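Local coordinates for protein putative non-ribosomal peptide synthetase (PDB 6M7L) that probably serves as a condensation-like X domain of a non-ribosomal peptide synthetase, recruiting cytochrome P450 enzymes rather than forming peptide bonds, at residues A49-G54 with D139-L144; I151-E156 with P310-F315; V249-P254 with Q448-L453. All blocks are in the same frame, centred on the assembly; numbering follows the deposited sequence.

Contact 1: A49-G54 with D139-L144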
loop_
_atom_site.group_PDB
_atom_site.type_symbol
_atom_site.label_atom_id
_atom_site.label_comp_id
_atom_site.label_asym_id
_atom_site.label_seq_id
_atom_site.Cartn_x
_atom_site.Cartn_y
_atom_site.Cartn_z
ATOM N N ALA A 49 7.277 -6.685 14.374
ATOM C CA ALA A 49 8.400 -6.010 15.006
ATOM C C ALA A 49 8.861 -4.878 14.100
ATOM O O ALA A 49 9.135 -5.097 12.915
ATOM C CB ALA A 49 9.544 -6.985 15.287
ATOM N N LEU A 50 8.935 -3.670 14.653
ATOM C CA LEU A 50 9.270 -2.471 13.897
ATOM C C LEU A 50 10.567 -1.883 14.431
ATOM O O LEU A 50 10.664 -1.567 15.620
ATOM C CB LEU A 50 8.151 -1.430 13.991
ATOM C CG LEU A 50 6.803 -1.742 13.341
ATOM C CD1 LEU A 50 5.850 -0.580 13.555
ATOM C CD2 LEU A 50 6.973 -2.031 11.862
ATOM N N ARG A 51 11.553 -1.727 13.554
ATOM C CA ARG A 51 12.752 -0.979 13.904
ATOM C C ARG A 51 12.473 0.509 13.737
ATOM O O ARG A 51 12.036 0.950 12.670
ATOM C CB ARG A 51 13.935 -1.408 13.039
ATOM C CG ARG A 51 15.225 -0.688 13.380
ATOM C CD ARG A 51 16.445 -1.479 12.939
ATOM N NE ARG A 51 17.256 -1.881 14.083
ATOM C CZ ARG A 51 17.327 -3.121 14.554
ATOM N NH1 ARG A 51 16.647 -4.097 13.970
ATOM N NH2 ARG A 51 18.088 -3.385 15.605
ATOM N N LEU A 52 12.702 1.274 14.800
ATOM C CA LEU A 52 12.393 2.701 14.835
ATOM C C LEU A 52 13.677 3.463 15.142
ATOM O O LEU A 52 14.075 3.578 16.305
ATOM C CB LEU A 52 11.316 3.000 15.875
ATOM C CG LEU A 52 10.010 2.212 15.775
ATOM C CD1 LEU A 52 9.139 2.483 16.992
ATOM C CD2 LEU A 52 9.266 2.558 14.497
ATOM N N ARG A 53 14.321 3.988 14.106
ATOM C CA ARG A 53 15.523 4.792 14.279
ATOM C C ARG A 53 15.137 6.262 14.389
ATOM O O ARG A 53 14.438 6.796 13.520
ATOM C CB ARG A 53 16.493 4.575 13.117
ATOM C CG ARG A 53 16.640 3.116 12.709
ATOM C CD ARG A 53 17.801 2.926 11.745
ATOM N NE ARG A 53 19.026 2.531 12.435
ATOM C CZ ARG A 53 20.251 2.827 12.011
ATOM N NH1 ARG A 53 20.415 3.540 10.904
ATOM N NH2 ARG A 53 21.311 2.424 12.700
ATOM N N GLY A 54 15.582 6.906 15.463
ATOM C CA GLY A 54 15.273 8.292 15.739
ATOM C C GLY A 54 14.810 8.484 17.165
ATOM O O GLY A 54 14.665 7.541 17.940
ATOM N N ASP A 139 19.455 5.785 22.445
ATOM C CA ASP A 139 18.496 6.875 22.578
ATOM C C ASP A 139 17.852 7.247 21.249
ATOM O O ASP A 139 16.837 7.952 21.247
ATOM C CB ASP A 139 19.172 8.101 23.196
ATOM C CG ASP A 139 20.465 8.474 22.492
ATOM O OD1 ASP A 139 20.702 7.989 21.365
ATOM O OD2 ASP A 139 21.250 9.251 23.073
ATOM N N ARG A 140 18.410 6.782 20.131
ATOM C CA ARG A 140 17.890 7.076 18.802
ATOM C C ARG A 140 17.493 5.821 18.036
ATOM O O ARG A 140 17.158 5.914 16.850
ATOM C CB ARG A 140 18.923 7.870 17.994
ATOM C CG ARG A 140 20.316 7.265 18.035
ATOM C CD ARG A 140 21.226 7.803 16.936
ATOM N NE ARG A 140 21.494 9.233 17.063
ATOM C CZ ARG A 140 21.135 10.145 16.165
ATOM N NH1 ARG A 140 20.493 9.778 15.063
ATOM N NH2 ARG A 140 21.424 11.423 16.363
ATOM N N GLU A 141 17.526 4.653 18.672
ATOM C CA GLU A 141 17.180 3.406 17.996
ATOM C C GLU A 141 16.490 2.479 18.985
ATOM O O GLU A 141 17.042 2.181 20.049
ATOM C CB GLU A 141 18.420 2.736 17.403
ATOM C CG GLU A 141 18.186 1.310 16.931
ATOM C CD GLU A 141 18.841 1.021 15.594
ATOM O OE1 GLU A 141 18.984 1.964 14.788
ATOM O OE2 GLU A 141 19.210 -0.147 15.346
ATOM N N GLN A 142 15.285 2.039 18.634
ATOM C CA GLN A 142 14.532 1.079 19.422
ATOM C C GLN A 142 13.897 0.070 18.477
ATOM O O GLN A 142 13.818 0.289 17.266
ATOM C CB GLN A 142 13.437 1.748 20.269
ATOM C CG GLN A 142 13.838 3.047 20.959
ATOM C CD GLN A 142 13.723 4.256 20.050
ATOM O OE1 GLN A 142 13.282 4.147 18.907
ATOM N NE2 GLN A 142 14.120 5.419 20.557
ATOM N N VAL A 143 13.436 -1.041 19.042
ATOM C CA VAL A 143 12.637 -2.016 18.308
ATOM C C VAL A 143 11.340 -2.238 19.070
ATOM O O VAL A 143 11.363 -2.569 20.261
ATOM C CB VAL A 143 13.388 -3.341 18.089
ATOM C CG1 VAL A 143 12.415 -4.438 17.676
ATOM C CG2 VAL A 143 14.451 -3.160 17.023
ATOM N N LEU A 144 10.217 -2.041 18.384
ATOM C CA LEU A 144 8.890 -2.188 18.961
ATOM C C LEU A 144 8.262 -3.477 18.458
ATOM O O LEU A 144 8.264 -3.744 17.252
ATOM C CB LEU A 144 7.998 -1.000 18.599
ATOM C CG LEU A 144 6.535 -1.135 19.024
ATOM C CD1 LEU A 144 6.432 -1.167 20.541
ATOM C CD2 LEU A 144 5.685 -0.014 18.437
#
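Leu50 to Arg53 and Glu141 to Leu144 are antiparallel neighbours in the five-stranded mixed sheet of one lobe of the condensation domain, a family of the CoA-dependent acyltransferase clan. Leu50 with Leu144 and Leu52 with Gln142 are hydrogen-bonded pairs, Arg51 with Val143 and Arg53 with Glu141 non-hydrogen-bonded ones. Leu50 N reaches Leu144 O at 2.7 Å, and Leu52 N reaches Gln142 O at 2.9 Å.

On the face bearing Arg51, Arg53, Glu141 and Val143, the Glu141 carboxylate lies between two guanidinium groups and offers one oxygen to each. Arg51 NE donates to Glu141 OE2 over 2.9 Å in a nearly straight hydrogen bond (165°) that is part of a salt bridge; the acceptor lies close to the guanidinium plane, yet the donor stands well above the carboxylate, the two planes being 65° apart. Val143 CG2 covers one face of that guanidinium, over its centre and 3.7 Å above the plane. Glu107 is a second acidic partner of Arg51, through NH2, whose modelled position is less sure. Two carboxylates near one guanidinium would be expected to favour its charged form. Arg53 lies alongside Glu141 and salt-bridges OE1 through NE, although their modelled separation is too short to trust. Helix 110-119 packs on this side, its Leu110 touching Arg51 and Val143.

The reverse face is more apolar: from helix 155-172, Val162 meets Leu50 and Leu165 meets Leu144. Strand 395-399 flanks the other edge of strand 45-53. Leu52 has CG anti to the carbonyl carbon (chi1 -54°), which carries CD1 over toward Leu144 CB, 4.0 Å away.

Contact 2: I151-E156 with P310-F315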
loop_
_atom_site.group_PDB
_atom_site.type_symbol
_atom_site.label_atom_id
_atom_site.label_comp_id
_atom_site.label_asym_id
_atom_site.label_seq_id
_atom_site.Cartn_x
_atom_site.Cartn_y
_atom_site.Cartn_z
ATOM N N ILE A 151 -7.744 -14.117 18.179
ATOM C CA ILE A 151 -9.154 -13.920 18.487
ATOM C C ILE A 151 -9.583 -12.497 18.164
ATOM O O ILE A 151 -10.782 -12.221 18.044
ATOM C CB ILE A 151 -9.425 -14.253 19.967
ATOM C CG1 ILE A 151 -10.918 -14.470 20.217
ATOM C CG2 ILE A 151 -8.899 -13.147 20.868
ATOM C CD1 ILE A 151 -11.246 -14.841 21.648
ATOM N N ALA A 152 -8.625 -11.584 18.006
ATOM C CA ALA A 152 -8.914 -10.184 17.749
ATOM C C ALA A 152 -8.319 -9.652 16.458
ATOM O O ALA A 152 -8.778 -8.611 15.979
ATOM C CB ALA A 152 -8.408 -9.311 18.905
ATOM N N ALA A 153 -7.324 -10.324 15.885
ATOM C CA ALA A 153 -6.599 -9.783 14.745
ATOM C C ALA A 153 -6.194 -10.917 13.818
ATOM O O ALA A 153 -5.696 -11.949 14.278
ATOM C CB ALA A 153 -5.363 -9.004 15.210
ATOM N N ASP A 154 -6.411 -10.726 12.520
ATOM C CA ASP A 154 -5.983 -11.686 11.517
ATOM C C ASP A 154 -4.676 -11.205 10.884
ATOM O O ASP A 154 -4.035 -10.266 11.369
ATOM C CB ASP A 154 -7.091 -11.910 10.481
ATOM C CG ASP A 154 -7.480 -10.640 9.736
ATOM O OD1 ASP A 154 -6.919 -9.562 10.027
ATOM O OD2 ASP A 154 -8.358 -10.723 8.849
ATOM N N GLU A 155 -4.265 -11.857 9.793
ATOM C CA GLU A 155 -3.033 -11.461 9.119
ATOM C C GLU A 155 -3.136 -10.033 8.594
ATOM O O GLU A 155 -2.233 -9.213 8.803
ATOM C CB GLU A 155 -2.718 -12.433 7.981
ATOM C CG GLU A 155 -1.240 -12.498 7.606
ATOM C CD GLU A 155 -1.005 -13.059 6.211
ATOM O OE1 GLU A 155 -1.202 -12.313 5.228
ATOM O OE2 GLU A 155 -0.629 -14.246 6.098
ATOM N N GLU A 156 -4.246 -9.714 7.922
ATOM C CA GLU A 156 -4.441 -8.380 7.366
ATOM C C GLU A 156 -4.541 -7.309 8.442
ATOM O O GLU A 156 -4.262 -6.139 8.159
ATOM C CB GLU A 156 -5.696 -8.347 6.493
ATOM C CG GLU A 156 -5.603 -9.174 5.215
ATOM C CD GLU A 156 -5.622 -10.664 5.481
ATOM O OE1 GLU A 156 -6.306 -11.086 6.437
ATOM O OE2 GLU A 156 -4.941 -11.411 4.749
ATOM N N PRO A 310 -10.860 -1.098 6.801
ATOM C CA PRO A 310 -9.955 -0.401 7.726
ATOM C C PRO A 310 -9.971 -0.892 9.168
ATOM O O PRO A 310 -9.419 -0.200 10.029
ATOM C CB PRO A 310 -10.486 1.035 7.659
ATOM C CG PRO A 310 -11.957 0.837 7.573
ATOM C CD PRO A 310 -12.166 -0.410 6.735
ATOM N N MET A 311 -10.568 -2.042 9.472
ATOM C CA MET A 311 -10.777 -2.443 10.855
ATOM C C MET A 311 -10.017 -3.721 11.194
ATOM O O MET A 311 -9.784 -4.580 10.338
ATOM C CB MET A 311 -12.270 -2.627 11.157
ATOM C CG MET A 311 -12.991 -3.588 10.234
ATOM S SD MET A 311 -14.758 -3.648 10.593
ATOM C CE MET A 311 -14.725 -3.948 12.358
ATOM N N VAL A 312 -9.630 -3.822 12.466
ATOM C CA VAL A 312 -8.970 -5.005 13.003
ATOM C C VAL A 312 -10.025 -6.041 13.362
ATOM O O VAL A 312 -11.100 -5.702 13.870
ATOM C CB VAL A 312 -8.117 -4.625 14.229
ATOM C CG1 VAL A 312 -7.485 -5.858 14.857
ATOM C CG2 VAL A 312 -7.051 -3.610 13.844
ATOM N N GLY A 313 -9.729 -7.311 13.092
ATOM C CA GLY A 313 -10.630 -8.383 13.438
ATOM C C GLY A 313 -10.152 -9.739 12.960
ATOM O O GLY A 313 -9.323 -9.848 12.053
ATOM N N PRO A 314 -10.661 -10.807 13.577
ATOM C CA PRO A 314 -10.370 -12.168 13.089
ATOM C C PRO A 314 -11.238 -12.524 11.889
ATOM O O PRO A 314 -12.161 -13.342 11.952
ATOM C CB PRO A 314 -10.674 -13.028 14.320
ATOM C CG PRO A 314 -11.760 -12.286 15.013
ATOM C CD PRO A 314 -11.445 -10.827 14.825
ATOM N N PHE A 315 -10.948 -11.886 10.757
ATOM C CA PHE A 315 -11.729 -12.076 9.544
ATOM C C PHE A 315 -11.203 -13.202 8.664
ATOM O O PHE A 315 -11.764 -13.435 7.588
ATOM C CB PHE A 315 -11.772 -10.782 8.728
ATOM C CG PHE A 315 -12.328 -9.602 9.473
ATOM C CD1 PHE A 315 -13.649 -9.586 9.892
ATOM C CD2 PHE A 315 -11.535 -8.497 9.730
ATOM C CE1 PHE A 315 -14.161 -8.496 10.572
ATOM C CE2 PHE A 315 -12.041 -7.402 10.406
ATOM C CZ PHE A 315 -13.356 -7.402 10.827
#
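The Asp154 carboxylate meets Phe315 at the ring edge, the two planes 71° apart, with OD2 3.4 Å from Phe315 CB. One face of the ring carries Gly313 C, 3.7 Å above it and offset toward the rim; Met311 O lies at the edge in plane, and Tyr190 packs edge-to-face. A CB at Gly313 would probably run into Phe315 CZ.

Asp154 CG sits between the backbone N and the carbonyl carbon (chi1 60°), which directs the carboxylate to the 310-315 loop while it N-caps helix 155-172. The polar links across are weak: Asp154 N to Gly313 O at 3.1 Å and Phe315 N to Asp154 OD2 at 3.4 Å.

Segment 151-156 covers the end of the HHxxxDG motif of condensation domains: His149 is its first histidine, an arginine replaces the second, catalytic one, Asp154 is its aspartate and Glu155 replaces the glycine, as in X domains, so condensation activity is unlikely. The firmer partners of Asp154 OD1 are Ser157 OG and the guanidinium of Arg301, consistent with the structural part this aspartate plays in relatives. Ser157 OG also bonds to Gly313 N.

Pro314, centre of an inverse gamma turn, brings CG to 3.2 Å from Ile151 O.

Contact 3: V249-P254 with Q448-L453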
loop_
_atom_site.group_PDB
_atom_site.type_symbol
_atom_site.label_atom_id
_atom_site.label_comp_id
_atom_site.label_asym_id
_atom_site.label_seq_id
_atom_site.Cartn_x
_atom_site.Cartn_y
_atom_site.Cartn_z
ATOM N N VAL A 249 11.096 -23.917 4.477
ATOM C CA VAL A 249 12.146 -24.164 3.497
ATOM C C VAL A 249 11.720 -23.505 2.191
ATOM O O VAL A 249 10.516 -23.417 1.906
ATOM C CB VAL A 249 12.409 -25.667 3.317
ATOM C CG1 VAL A 249 12.893 -26.278 4.624
ATOM C CG2 VAL A 249 11.158 -26.376 2.820
ATOM N N PRO A 250 12.652 -23.011 1.382
ATOM C CA PRO A 250 12.266 -22.377 0.120
ATOM C C PRO A 250 11.803 -23.404 -0.900
ATOM O O PRO A 250 12.161 -24.583 -0.852
ATOM C CB PRO A 250 13.553 -21.680 -0.333
ATOM C CG PRO A 250 14.644 -22.484 0.293
ATOM C CD PRO A 250 14.105 -22.948 1.614
ATOM N N LEU A 251 10.979 -22.935 -1.835
ATOM C CA LEU A 251 10.495 -23.764 -2.938
ATOM C C LEU A 251 10.441 -22.898 -4.188
ATOM O O LEU A 251 9.644 -21.957 -4.260
ATOM C CB LEU A 251 9.124 -24.368 -2.627
ATOM C CG LEU A 251 8.618 -25.428 -3.609
ATOM C CD1 LEU A 251 7.945 -26.571 -2.869
ATOM C CD2 LEU A 251 7.664 -24.824 -4.628
ATOM N N ARG A 252 11.287 -23.213 -5.166
ATOM C CA ARG A 252 11.357 -22.474 -6.417
ATOM C C ARG A 252 11.080 -23.406 -7.587
ATOM O O ARG A 252 11.584 -24.533 -7.631
ATOM C CB ARG A 252 12.726 -21.808 -6.596
ATOM C CG ARG A 252 12.834 -20.428 -5.967
ATOM C CD ARG A 252 14.085 -19.698 -6.443
ATOM N NE ARG A 252 13.876 -18.253 -6.527
ATOM C CZ ARG A 252 14.262 -17.381 -5.601
ATOM N NH1 ARG A 252 14.887 -17.802 -4.509
ATOM N NH2 ARG A 252 14.025 -16.086 -5.767
ATOM N N LEU A 253 10.272 -22.929 -8.530
ATOM C CA LEU A 253 9.998 -23.631 -9.774
ATOM C C LEU A 253 10.395 -22.723 -10.930
ATOM O O LEU A 253 9.912 -21.579 -11.003
ATOM C CB LEU A 253 8.521 -24.015 -9.876
ATOM C CG LEU A 253 8.115 -24.874 -11.077
ATOM C CD1 LEU A 253 8.588 -26.308 -10.906
ATOM C CD2 LEU A 253 6.612 -24.822 -11.290
ATOM N N PRO A 254 11.265 -23.161 -11.838
ATOM C CA PRO A 254 11.664 -22.295 -12.953
ATOM C C PRO A 254 10.486 -21.974 -13.862
ATOM O O PRO A 254 9.449 -22.642 -13.847
ATOM C CB PRO A 254 12.730 -23.119 -13.684
ATOM C CG PRO A 254 12.454 -24.536 -13.287
ATOM C CD PRO A 254 11.939 -24.471 -11.882
ATOM N N GLN A 448 11.671 -30.517 -2.435
ATOM C CA GLN A 448 12.289 -31.055 -3.642
ATOM C C GLN A 448 11.393 -32.097 -4.302
ATOM O O GLN A 448 11.324 -32.177 -5.535
ATOM C CB GLN A 448 13.660 -31.643 -3.304
ATOM C CG GLN A 448 14.329 -32.398 -4.437
ATOM C CD GLN A 448 14.063 -33.889 -4.378
ATOM O OE1 GLN A 448 14.095 -34.494 -3.306
ATOM N NE2 GLN A 448 13.794 -34.489 -5.533
ATOM N N ARG A 449 10.687 -32.895 -3.497
ATOM C CA ARG A 449 9.796 -33.911 -4.051
ATOM C C ARG A 449 8.628 -33.275 -4.793
ATOM O O ARG A 449 8.176 -33.799 -5.818
ATOM C CB ARG A 449 9.289 -34.826 -2.937
ATOM C CG ARG A 449 8.966 -36.241 -3.385
ATOM C CD ARG A 449 9.899 -37.254 -2.730
ATOM N NE ARG A 449 9.590 -37.461 -1.317
ATOM C CZ ARG A 449 10.337 -38.183 -0.485
ATOM N NH1 ARG A 449 9.978 -38.320 0.784
ATOM N NH2 ARG A 449 11.445 -38.765 -0.923
ATOM N N LEU A 450 8.124 -32.143 -4.293
ATOM C CA LEU A 450 7.018 -31.467 -4.963
ATOM C C LEU A 450 7.481 -30.747 -6.223
ATOM O O LEU A 450 6.777 -30.755 -7.239
ATOM C CB LEU A 450 6.346 -30.479 -4.010
ATOM C CG LEU A 450 5.162 -29.717 -4.609
ATOM C CD1 LEU A 450 3.971 -30.638 -4.830
ATOM C CD2 LEU A 450 4.786 -28.550 -3.727
ATOM N N VAL A 451 8.655 -30.112 -6.171
ATOM C CA VAL A 451 9.209 -29.466 -7.358
ATOM C C VAL A 451 9.388 -30.479 -8.479
ATOM O O VAL A 451 9.096 -30.194 -9.647
ATOM C CB VAL A 451 10.536 -28.764 -7.010
ATOM C CG1 VAL A 451 11.240 -28.292 -8.274
ATOM C CG2 VAL A 451 10.283 -27.597 -6.072
ATOM N N ALA A 452 9.862 -31.681 -8.140
ATOM C CA ALA A 452 9.966 -32.744 -9.132
ATOM C C ALA A 452 8.597 -33.089 -9.703
ATOM O O ALA A 452 8.427 -33.197 -10.924
ATOM C CB ALA A 452 10.620 -33.979 -8.512
ATOM N N LEU A 453 7.603 -33.252 -8.829
ATOM C CA LEU A 453 6.258 -33.579 -9.291
ATOM C C LEU A 453 5.686 -32.467 -10.161
ATOM O O LEU A 453 5.047 -32.736 -11.185
ATOM C CB LEU A 453 5.351 -33.852 -8.093
ATOM C CG LEU A 453 3.935 -34.306 -8.441
ATOM C CD1 LEU A 453 4.000 -35.430 -9.446
ATOM C CD2 LEU A 453 3.197 -34.752 -7.200
#
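Leu251 and Val451 lie alongside each other, pointing opposite ways, which brings Leu251 CG to 3.7 Å from Val451 CG2. That methyl also lies 3.7 Å from Arg252 O, so one branch of the valine rests on both a side chain and the strand backbone. Leu251 CD1 meets Leu450 CD2 at 3.8 Å, the two leucine side chains being roughly perpendicular. At the far end, Leu253 CD1 touches Val451 more loosely, 4.2 Å from CG1. Contacts between side chains are all apolar.

With CG anti to the backbone N (chi1 -171°), Leu251 extends toward the helix, and Leu412 and Leu414 of strand 410-418 pack against it as well. An alanine at Leu251 would probably open a gap beside Val451 CG2 and deprive Leu450 CD2 of its partner on the strand. Leu450 is held from elsewhere by Leu412 and by Leu283 of helix 272-288.

The short helix and strand segments run nearly parallel, 12° apart, with axes 8.7 Å from each other at closest approach. Strand 246-253 is an outermost strand of a four-stranded mixed sheet, its backbone bonded to strand 424-434; helix 440-459 lies against this sheet, with helix 272-288 next to it.

In the fold
Contacts 1 and 3 each involve a different sheet of the condensation fold, their centres about 37 Å apart, whereas contact 2 lies nearest the middle of the chain, about 10 Å from its centre. Contact 1 is partly buried and lies far out: backbone bonds join its strands, and charged side chains spread over one face. Contact 2 is buried and joins loop to loop through weak hydrogen bonds involving backbone atoms, around an aspartate that also pairs with Arg301. Contact 3, also buried, rests on apolar side chains between strand and helix. Contacts 1 and 2 are tied by strand 141-149 and helix 155-172, consecutive in the chain; contacts 2 and 3 alternate their segments along it.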